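Local structure of sucrose 6(F)-phosphate phosphorylase (Thermoanaerobacterium thermosaccharolyticum DSM 571, 6S9V) at residues K482-Y490 against N494-V502. The protein is a phosphorylase built on an alpha-amylase-type TIM barrel, with a smaller antiparallel beta sheet formed by the C-terminal end of the chain. Sequence-based numbering, arbitrary orientation.
Sequences KTYKTTIDY and NGEEVKYLV. With SO4 (sulfate ion), chain G.
Ile488 and Tyr500 form a hydrogen-bonded pair of an antiparallel beta hairpin, the last of the chain, at the margin of the C-terminal sheet. Ile488 N reaches Tyr500 O at 2.9 Å, and Tyr500 N returns to Ile488 O at 2.8 Å. Tyr490 and Val498 repeat this pairing toward the turn, while at the far end Val502 N bonds to Thr486 O. Strand 497-501 forms one edge of the five-stranded antiparallel sheet, and strand 485-491 bonds on its other side to strand 473-480. One face of the hairpin, carrying Ile488, Tyr490 and Tyr500, packs on helix 432-446. There Val498 CB sits over the Tyr490 ring in a CH-pi contact, 4.2 Å from its centroid, and Tyr500 CB meets the ring edge. Ile488 CD1 reaches Val502 CG2 at 3.9 Å. On the reverse face Lys499, its chain bent at chi3 (-75°) and chi4 (-72°), curls its ammonium back to Asp489; NZ meets the syn lone pair of OD1 at 2.9 Å in a salt bridge. The bridge probably eases the approach of two like charges, Glu497 OE2 lying 3.8 Å from Asp489 OD2. A water links Thr486 N to the terminal carboxylate oxygen Val502 OXT, which also salt-bridges Arg436.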
loop_
_atom_site.group_PDB
_atom_site.type_symbol
_atom_site.label_atom_id
_atom_site.label_comp_id
_atom_site.label_asym_id
_atom_site.label_seq_id
_atom_site.Cartn_x
_atom_site.Cartn_y
_atom_site.Cartn_z
ATOM N N LYS A 482 16.707 -15.668 19.638
ATOM C CA LYS A 482 17.882 -16.500 19.408
ATOM C C LYS A 482 17.571 -17.624 18.424
ATOM O O LYS A 482 18.379 -17.924 17.538
ATOM C CB LYS A 482 18.387 -17.059 20.741
ATOM C CG LYS A 482 18.968 -15.990 21.669
ATOM C CD LYS A 482 19.591 -16.569 22.941
ATOM C CE LYS A 482 18.546 -16.925 23.995
ATOM N NZ LYS A 482 19.178 -17.425 25.262
ATOM N N THR A 483 16.399 -18.247 18.561
ATOM C CA THR A 483 15.997 -19.385 17.749
ATOM C C THR A 483 14.838 -19.081 16.812
ATOM O O THR A 483 14.536 -19.909 15.942
ATOM C CB THR A 483 15.583 -20.549 18.659
ATOM O OG1 THR A 483 14.392 -20.176 19.373
ATOM C CG2 THR A 483 16.679 -20.854 19.651
ATOM N N TYR A 484 14.185 -17.929 16.962
ATOM C CA TYR A 484 12.947 -17.570 16.279
ATOM C C TYR A 484 11.801 -18.512 16.624
ATOM O O TYR A 484 10.760 -18.486 15.952
ATOM C CB TYR A 484 13.137 -17.496 14.760
ATOM C CG TYR A 484 14.232 -16.533 14.387
ATOM C CD1 TYR A 484 14.125 -15.174 14.683
ATOM C CD2 TYR A 484 15.393 -16.981 13.781
ATOM C CE1 TYR A 484 15.153 -14.294 14.364
ATOM C CE2 TYR A 484 16.407 -16.112 13.452
ATOM C CZ TYR A 484 16.291 -14.776 13.749
ATOM O OH TYR A 484 17.334 -13.941 13.421
ATOM N N LYS A 485 11.942 -19.304 17.679
ATOM C CA LYS A 485 10.826 -20.104 18.156
ATOM C C LYS A 485 9.701 -19.181 18.607
ATOM O O LYS A 485 9.914 -18.275 19.419
ATOM C CB LYS A 485 11.260 -21.010 19.302
ATOM C CG LYS A 485 10.202 -22.029 19.706
ATOM C CD LYS A 485 10.689 -22.890 20.848
ATOM C CE LYS A 485 9.778 -24.074 21.085
ATOM N NZ LYS A 485 10.189 -24.818 22.307
ATOM N N THR A 486 8.507 -19.418 18.081
ATOM C CA THR A 486 7.358 -18.543 18.271
ATOM C C THR A 486 6.245 -19.363 18.898
ATOM O O THR A 486 5.784 -20.344 18.302
ATOM C CB THR A 486 6.908 -17.942 16.936
ATOM O OG1 THR A 486 7.977 -17.171 16.372
ATOM C CG2 THR A 486 5.695 -17.059 17.122
ATOM N N THR A 487 5.823 -18.972 20.098
ATOM C CA THR A 487 4.780 -19.673 20.825
ATOM C C THR A 487 3.687 -18.684 21.204
ATOM O O THR A 487 3.974 -17.537 21.563
ATOM C CB THR A 487 5.338 -20.343 22.090
ATOM O OG1 THR A 487 6.403 -21.239 21.735
ATOM C CG2 THR A 487 4.249 -21.124 22.800
ATOM N N ILE A 488 2.447 -19.143 21.149
ATOM C CA ILE A 488 1.296 -18.362 21.594
ATOM C C ILE A 488 0.613 -19.155 22.699
ATOM O O ILE A 488 0.088 -20.252 22.458
ATOM C CB ILE A 488 0.326 -18.054 20.448
ATOM C CG1 ILE A 488 1.005 -17.172 19.400
ATOM C CG2 ILE A 488 -0.933 -17.379 21.000
ATOM C CD1 ILE A 488 0.156 -16.911 18.173
ATOM N N ASP A 489 0.637 -18.611 23.915
ATOM C CA ASP A 489 -0.089 -19.178 25.043
ATOM C C ASP A 489 -1.466 -18.529 25.080
ATOM O O ASP A 489 -1.564 -17.299 25.124
ATOM C CB ASP A 489 0.642 -18.918 26.358
ATOM C CG ASP A 489 1.902 -19.750 26.507
ATOM O OD1 ASP A 489 1.989 -20.828 25.889
ATOM O OD2 ASP A 489 2.801 -19.326 27.257
ATOM N N TYR A 490 -2.520 -19.338 25.048
ATOM C CA TYR A 490 -3.867 -18.787 24.984
ATOM C C TYR A 490 -4.813 -19.632 25.822
ATOM O O TYR A 490 -4.494 -20.751 26.228
ATOM C CB TYR A 490 -4.362 -18.692 23.533
ATOM C CG TYR A 490 -4.671 -20.024 22.895
ATOM C CD1 TYR A 490 -3.674 -20.773 22.286
ATOM C CD2 TYR A 490 -5.963 -20.531 22.896
ATOM C CE1 TYR A 490 -3.953 -21.991 21.696
ATOM C CE2 TYR A 490 -6.256 -21.750 22.314
ATOM C CZ TYR A 490 -5.244 -22.476 21.714
ATOM O OH TYR A 490 -5.522 -23.688 21.138
ATOM N N ASN A 494 -12.450 -24.204 27.163
ATOM C CA ASN A 494 -12.670 -24.741 28.499
ATOM C C ASN A 494 -11.954 -23.951 29.590
ATOM O O ASN A 494 -11.940 -24.391 30.742
ATOM C CB ASN A 494 -12.233 -26.207 28.568
ATOM C CG ASN A 494 -12.978 -27.085 27.580
ATOM O OD1 ASN A 494 -14.102 -26.779 27.181
ATOM N ND2 ASN A 494 -12.361 -28.197 27.201
ATOM N N GLY A 495 -11.356 -22.809 29.258
ATOM C CA GLY A 495 -10.642 -22.020 30.240
ATOM C C GLY A 495 -9.246 -22.500 30.563
ATOM O O GLY A 495 -8.626 -21.973 31.494
ATOM N N GLU A 496 -8.734 -23.483 29.836
ATOM C CA GLU A 496 -7.409 -24.030 30.087
ATOM C C GLU A 496 -6.380 -23.262 29.271
ATOM O O GLU A 496 -6.640 -22.882 28.125
ATOM C CB GLU A 496 -7.384 -25.514 29.722
ATOM C CG GLU A 496 -8.403 -26.347 30.502
ATOM C CD GLU A 496 -8.693 -27.691 29.857
ATOM O OE1 GLU A 496 -8.263 -27.913 28.705
ATOM O OE2 GLU A 496 -9.369 -28.522 30.499
ATOM N N GLU A 497 -5.194 -23.074 29.840
ATOM C CA GLU A 497 -4.121 -22.436 29.093
ATOM C C GLU A 497 -3.481 -23.476 28.185
ATOM O O GLU A 497 -3.106 -24.563 28.634
ATOM C CB GLU A 497 -3.081 -21.807 30.018
ATOM C CG GLU A 497 -2.009 -21.028 29.255
ATOM C CD GLU A 497 -1.059 -20.273 30.165
ATOM O OE1 GLU A 497 -1.334 -20.197 31.380
ATOM O OE2 GLU A 497 -0.046 -19.742 29.663
ATOM N N VAL A 498 -3.379 -23.141 26.903
ATOM C CA VAL A 498 -2.878 -24.039 25.874
ATOM C C VAL A 498 -1.729 -23.355 25.152
ATOM O O VAL A 498 -1.712 -22.131 24.984
ATOM C CB VAL A 498 -3.998 -24.420 24.876
ATOM C CG1 VAL A 498 -3.428 -25.122 23.652
ATOM C CG2 VAL A 498 -5.051 -25.282 25.565
ATOM N N LYS A 499 -0.759 -24.157 24.730
ATOM C CA LYS A 499 0.422 -23.670 24.035
ATOM C C LYS A 499 0.316 -24.007 22.554
ATOM O O LYS A 499 0.226 -25.183 22.187
ATOM C CB LYS A 499 1.673 -24.289 24.658
ATOM C CG LYS A 499 2.959 -23.594 24.296
ATOM C CD LYS A 499 4.123 -24.134 25.119
ATOM C CE LYS A 499 4.098 -23.621 26.556
ATOM N NZ LYS A 499 4.473 -22.183 26.662
ATOM N N TYR A 500 0.341 -22.978 21.709
ATOM C CA TYR A 500 0.301 -23.115 20.250
ATOM C C TYR A 500 1.688 -22.784 19.715
ATOM O O TYR A 500 2.105 -21.618 19.727
ATOM C CB TYR A 500 -0.776 -22.202 19.657
ATOM C CG TYR A 500 -0.687 -21.870 18.173
ATOM C CD1 TYR A 500 -0.088 -22.727 17.255
ATOM C CD2 TYR A 500 -1.219 -20.681 17.694
ATOM C CE1 TYR A 500 -0.016 -22.392 15.903
ATOM C CE2 TYR A 500 -1.155 -20.344 16.360
ATOM C CZ TYR A 500 -0.554 -21.200 15.467
ATOM O OH TYR A 500 -0.494 -20.831 14.141
ATOM N N LEU A 501 2.399 -23.805 19.243
ATOM C CA LEU A 501 3.705 -23.594 18.632
ATOM C C LEU A 501 3.501 -23.213 17.171
ATOM O O LEU A 501 3.060 -24.034 16.362
ATOM C CB LEU A 501 4.570 -24.840 18.770
ATOM C CG LEU A 501 5.959 -24.760 18.129
ATOM C CD1 LEU A 501 6.831 -23.702 18.794
ATOM C CD2 LEU A 501 6.627 -26.115 18.200
ATOM N N VAL A 502 3.836 -21.974 16.833
ATOM C CA VAL A 502 3.559 -21.430 15.509
ATOM C C VAL A 502 4.530 -22.043 14.518
ATOM O O VAL A 502 4.156 -22.331 13.378
ATOM C CB VAL A 502 3.663 -19.898 15.503
ATOM C CG1 VAL A 502 3.419 -19.339 14.097
ATOM C CG2 VAL A 502 2.674 -19.304 16.500
ATOM O OXT VAL A 502 5.696 -22.265 14.850
HETATM S S SO4 G . 19.514 -13.897 27.556
HETATM O O1 SO4 G . 19.873 -12.499 27.338
HETATM O O2 SO4 G . 20.570 -14.570 28.307
HETATM O O3 SO4 G . 18.260 -13.953 28.305
HETATM O O4 SO4 G . 19.345 -14.571 26.271
HETATM O O HOH W 1 7.958 -21.472 15.844
#